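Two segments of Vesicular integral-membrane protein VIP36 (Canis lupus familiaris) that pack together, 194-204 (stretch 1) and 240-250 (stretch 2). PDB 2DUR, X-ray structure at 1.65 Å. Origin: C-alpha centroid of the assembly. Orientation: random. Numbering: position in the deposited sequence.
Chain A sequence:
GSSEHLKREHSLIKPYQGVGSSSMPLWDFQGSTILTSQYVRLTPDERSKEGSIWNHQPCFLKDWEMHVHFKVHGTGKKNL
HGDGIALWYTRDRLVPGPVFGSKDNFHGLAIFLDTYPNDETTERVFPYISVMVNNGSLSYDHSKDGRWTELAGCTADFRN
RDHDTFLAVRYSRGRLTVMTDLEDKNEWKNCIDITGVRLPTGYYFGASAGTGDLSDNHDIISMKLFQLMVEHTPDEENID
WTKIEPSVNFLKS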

# COMPACT_ATOMS: atom_id res chain seq x y z
N ILE A 194 12.94 -6.42 -6.11
CA ILE A 194 12.94 -6.65 -7.56
C ILE A 194 13.40 -5.41 -8.31
O ILE A 194 13.37 -4.31 -7.77
N THR A 195 13.80 -5.61 -9.57
CA THR A 195 14.28 -4.49 -10.36
C THR A 195 13.52 -4.48 -11.70
O THR A 195 12.76 -5.40 -11.98
N GLY A 196 13.75 -3.43 -12.47
CA GLY A 196 13.13 -3.28 -13.79
C GLY A 196 11.73 -2.74 -13.70
O GLY A 196 10.97 -2.85 -14.65
N VAL A 197 11.37 -2.18 -12.55
CA VAL A 197 10.03 -1.62 -12.36
C VAL A 197 10.00 -0.16 -12.83
O VAL A 197 10.74 0.67 -12.31
N ARG A 198 9.14 0.13 -13.82
CA ARG A 198 9.02 1.47 -14.41
C ARG A 198 7.73 2.12 -13.95
O ARG A 198 6.65 1.60 -14.19
N LEU A 199 7.87 3.22 -13.21
CA LEU A 199 6.72 4.00 -12.73
C LEU A 199 6.95 5.47 -12.98
O LEU A 199 8.09 5.95 -12.82
N PRO A 200 5.90 6.21 -13.38
CA PRO A 200 6.05 7.65 -13.55
C PRO A 200 6.02 8.42 -12.23
O PRO A 200 5.60 7.89 -11.19
N THR A 201 6.46 9.67 -12.28
CA THR A 201 6.19 10.63 -11.21
C THR A 201 4.77 11.16 -11.45
O THR A 201 4.22 10.96 -12.54
N GLY A 202 4.21 11.85 -10.45
CA GLY A 202 2.90 12.49 -10.60
C GLY A 202 1.71 11.62 -10.18
O GLY A 202 0.56 11.99 -10.42
N TYR A 203 1.99 10.47 -9.58
CA TYR A 203 0.92 9.59 -9.09
C TYR A 203 0.59 9.91 -7.62
O TYR A 203 1.32 10.67 -6.96
N TYR A 204 -0.49 9.32 -7.10
CA TYR A 204 -0.98 9.57 -5.74
C TYR A 204 -0.73 8.42 -4.79
O TYR A 204 -0.98 7.27 -5.14
N ASP A 240 10.68 13.30 -19.64
CA ASP A 240 9.49 13.64 -18.88
C ASP A 240 9.03 12.45 -18.06
O ASP A 240 8.37 11.54 -18.58
N TRP A 241 9.39 12.46 -16.78
CA TRP A 241 9.11 11.31 -15.92
C TRP A 241 7.61 11.16 -15.62
O TRP A 241 7.19 10.10 -15.12
N THR A 242 6.80 12.18 -15.93
CA THR A 242 5.35 12.06 -15.67
C THR A 242 4.66 11.21 -16.73
O THR A 242 3.50 10.80 -16.56
N LYS A 243 5.36 10.98 -17.84
CA LYS A 243 4.79 10.25 -18.97
C LYS A 243 5.26 8.78 -19.08
O LYS A 243 4.89 8.09 -20.03
N ILE A 244 6.07 8.32 -18.12
CA ILE A 244 6.47 6.91 -18.08
C ILE A 244 5.23 6.03 -17.91
O ILE A 244 4.38 6.28 -17.05
N GLU A 245 5.11 5.01 -18.75
CA GLU A 245 3.99 4.06 -18.64
C GLU A 245 4.36 3.00 -17.60
O GLU A 245 5.43 2.41 -17.69
N PRO A 246 3.46 2.74 -16.64
CA PRO A 246 3.76 1.70 -15.65
C PRO A 246 4.03 0.38 -16.36
O PRO A 246 3.22 -0.07 -17.19
N SER A 247 5.17 -0.24 -16.07
CA SER A 247 5.52 -1.50 -16.72
C SER A 247 6.65 -2.14 -15.95
O SER A 247 7.15 -1.56 -14.98
N VAL A 248 7.02 -3.35 -16.38
CA VAL A 248 8.15 -4.05 -15.76
C VAL A 248 8.98 -4.66 -16.87
O VAL A 248 8.43 -5.29 -17.79
N ASN A 249 10.28 -4.40 -16.83
CA ASN A 249 11.22 -5.09 -17.73
C ASN A 249 11.69 -6.37 -17.03
O ASN A 249 11.96 -6.34 -15.82
N PHE A 250 11.82 -7.46 -17.78
CA PHE A 250 12.18 -8.75 -17.18
C PHE A 250 13.50 -9.30 -17.70
O PHE A 250 13.71 -9.40 -18.91

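The two stretches run antiparallel, and a short ladder fixes where the side chains can go. Arg-198 N donates to Ser-247 O (2.9 Å, 164°), Ser-247 N to Arg-198 O (3.0 Å, 158°), and Asn-249 N to Gly-196 O (2.8 Å, 161°). Val-197 and Val-248, both t, share one face of this ladder, but their CG2 atoms meet only loosely at 4.5 Å. Gly-196 has phi 81°, and an ideal CB there would lie 2.4 Å from Asn-249 O, so the glycine is doubly accounted for.

Arg-198 and Ser-247 occupy the other face. The arginine, with chi1 m, chi2 t and chi3 p (47°), bends at chi3 and runs along stretch 2 instead of extending straight outward. Its CD lies 3.6 Å from Asn-249 ND2, and one guanidinium face is covered by Ile-244 CG2, 3.6 Å from NH2. No direct hydrogen bond joins this side chain to stretch 2; water 3 does so, accepting from Arg-198 NE (2.7 Å), donating to Glu-245 O (2.6 Å) and bonding Ser-247 OG (2.6 Å).

Around Ile-244 and Pro-246, next to the ladder, the side-chain contacts are mainly apolar. Ile-244 (m, t) points toward stretch 1, its CB 4.0 Å from Pro-200 CB and its CD1 3.9 Å from Leu-199 O. Leu-199 starts away, yet m, t brings CD2 to 4.2 Å from Pro-246 CB. Pro-246 CG also meets Pro-200 CD (4.0 Å) and, near the plane of the Tyr-203 ring, Tyr-203 CE2 (3.9 Å).

Thr-201 adopts p (48°), placing OG1 3.5 Å from Trp-241 CB and 3.4 Å from Thr-242 CG2. Its polar link is through the backbone: Thr-201 N donates to Trp-241 O (3.0 Å). Thr-242, also p, directs OG1 to Asp-240 OD1 (2.7 Å), while water 4 bridges Thr-201 O (2.7 Å) and Thr-242 O (2.8 Å).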

# COMPACT_ATOMS: atom_id res chain seq x y z
CB ILE A 194 11.55 -7.08 -8.07
CG1 ILE A 194 10.51 -6.00 -7.80
CG2 ILE A 194 11.12 -8.42 -7.43
CD1 ILE A 194 9.12 -6.29 -8.40
CB THR A 195 15.80 -4.61 -10.64
OG1 THR A 195 16.08 -5.89 -11.22
CG2 THR A 195 16.59 -4.44 -9.31
CB VAL A 197 9.59 -1.74 -10.89
CG1 VAL A 197 8.29 -0.98 -10.64
CG2 VAL A 197 9.50 -3.21 -10.46
CB ARG A 198 9.04 1.41 -15.96
CG ARG A 198 10.36 0.90 -16.55
CD ARG A 198 10.41 0.95 -18.11
NE ARG A 198 9.96 2.19 -18.76
CZ ARG A 198 10.66 3.33 -18.86
NH1 ARG A 198 11.86 3.45 -18.30
NH2 ARG A 198 10.13 4.36 -19.50
CB LEU A 199 6.53 3.77 -11.22
CG LEU A 199 6.14 2.35 -10.79
CD1 LEU A 199 6.21 2.22 -9.27
CD2 LEU A 199 4.76 1.96 -11.28
CB PRO A 200 4.81 8.01 -14.37
CG PRO A 200 3.77 7.03 -13.88
CD PRO A 200 4.52 5.75 -13.71
CB THR A 201 7.16 11.81 -11.27
OG1 THR A 201 7.21 12.29 -12.62
CG2 THR A 201 8.57 11.40 -10.79
CB TYR A 203 1.32 8.12 -9.28
CG TYR A 203 1.06 7.54 -10.67
CD1 TYR A 203 0.71 8.34 -11.74
CD2 TYR A 203 1.19 6.15 -10.89
CE1 TYR A 203 0.46 7.79 -13.02
CE2 TYR A 203 0.98 5.59 -12.15
CZ TYR A 203 0.59 6.41 -13.21
OH TYR A 203 0.37 5.84 -14.44
CB TYR A 204 -2.51 9.83 -5.77
CG TYR A 204 -2.88 11.07 -6.52
CD1 TYR A 204 -3.22 11.00 -7.86
CD2 TYR A 204 -2.92 12.32 -5.87
CE1 TYR A 204 -3.56 12.15 -8.56
CE2 TYR A 204 -3.25 13.46 -6.57
CZ TYR A 204 -3.57 13.37 -7.92
OH TYR A 204 -3.91 14.50 -8.63
CB ASP A 240 8.36 14.10 -19.80
CG ASP A 240 7.17 14.66 -19.04
OD1 ASP A 240 7.07 14.46 -17.80
OD2 ASP A 240 6.32 15.30 -19.69
CB TRP A 241 9.91 11.40 -14.62
CG TRP A 241 11.39 11.20 -14.78
CD1 TRP A 241 12.26 12.01 -15.45
CD2 TRP A 241 12.17 10.14 -14.22
NE1 TRP A 241 13.54 11.50 -15.36
CE2 TRP A 241 13.51 10.35 -14.61
CE3 TRP A 241 11.87 9.02 -13.43
CZ2 TRP A 241 14.56 9.49 -14.23
CZ3 TRP A 241 12.90 8.16 -13.05
CH2 TRP A 241 14.23 8.40 -13.46
CB THR A 242 4.64 13.44 -15.59
OG1 THR A 242 4.54 14.00 -16.91
CG2 THR A 242 5.36 14.39 -14.63
CB LYS A 243 5.06 10.98 -20.28
CG LYS A 243 4.56 12.41 -20.32
CD LYS A 243 3.09 12.45 -20.64
CE LYS A 243 2.59 13.89 -20.83
NZ LYS A 243 3.47 14.66 -21.75
CB ILE A 244 7.51 6.62 -16.96
CG1 ILE A 244 8.81 7.40 -17.21
CG2 ILE A 244 7.79 5.09 -16.81
CD1 ILE A 244 9.71 7.51 -15.98
CB GLU A 245 3.71 3.40 -19.99
CG GLU A 245 3.35 4.40 -21.09
CD GLU A 245 2.01 5.08 -20.85
OE1 GLU A 245 1.05 4.39 -20.43
OE2 GLU A 245 1.90 6.31 -21.08
CB PRO A 246 2.48 1.62 -14.80
CG PRO A 246 1.86 2.97 -14.95
CD PRO A 246 2.15 3.38 -16.38
CB SER A 247 5.95 -1.28 -18.18
OG SER A 247 7.19 -0.61 -18.23
CB VAL A 248 7.70 -5.15 -14.78
CG1 VAL A 248 8.93 -5.83 -14.10
CG2 VAL A 248 6.74 -4.57 -13.72
CB ASN A 249 12.43 -4.21 -18.02
CG ASN A 249 12.06 -2.90 -18.69
OD1 ASN A 249 11.13 -2.87 -19.50
ND2 ASN A 249 12.77 -1.82 -18.34
CB PHE A 250 11.09 -9.79 -17.41
CG PHE A 250 9.81 -9.46 -16.74
CD1 PHE A 250 8.79 -8.81 -17.44
CD2 PHE A 250 9.62 -9.76 -15.40
CE1 PHE A 250 7.59 -8.48 -16.81
CE2 PHE A 250 8.42 -9.44 -14.76
CZ PHE A 250 7.42 -8.81 -15.46
O HOH W 1 11.76 -7.59 -13.31
O HOH W 2 7.17 4.72 -21.07
O HOH W 3 7.38 1.78 -19.35
O HOH W 4 2.10 11.30 -14.16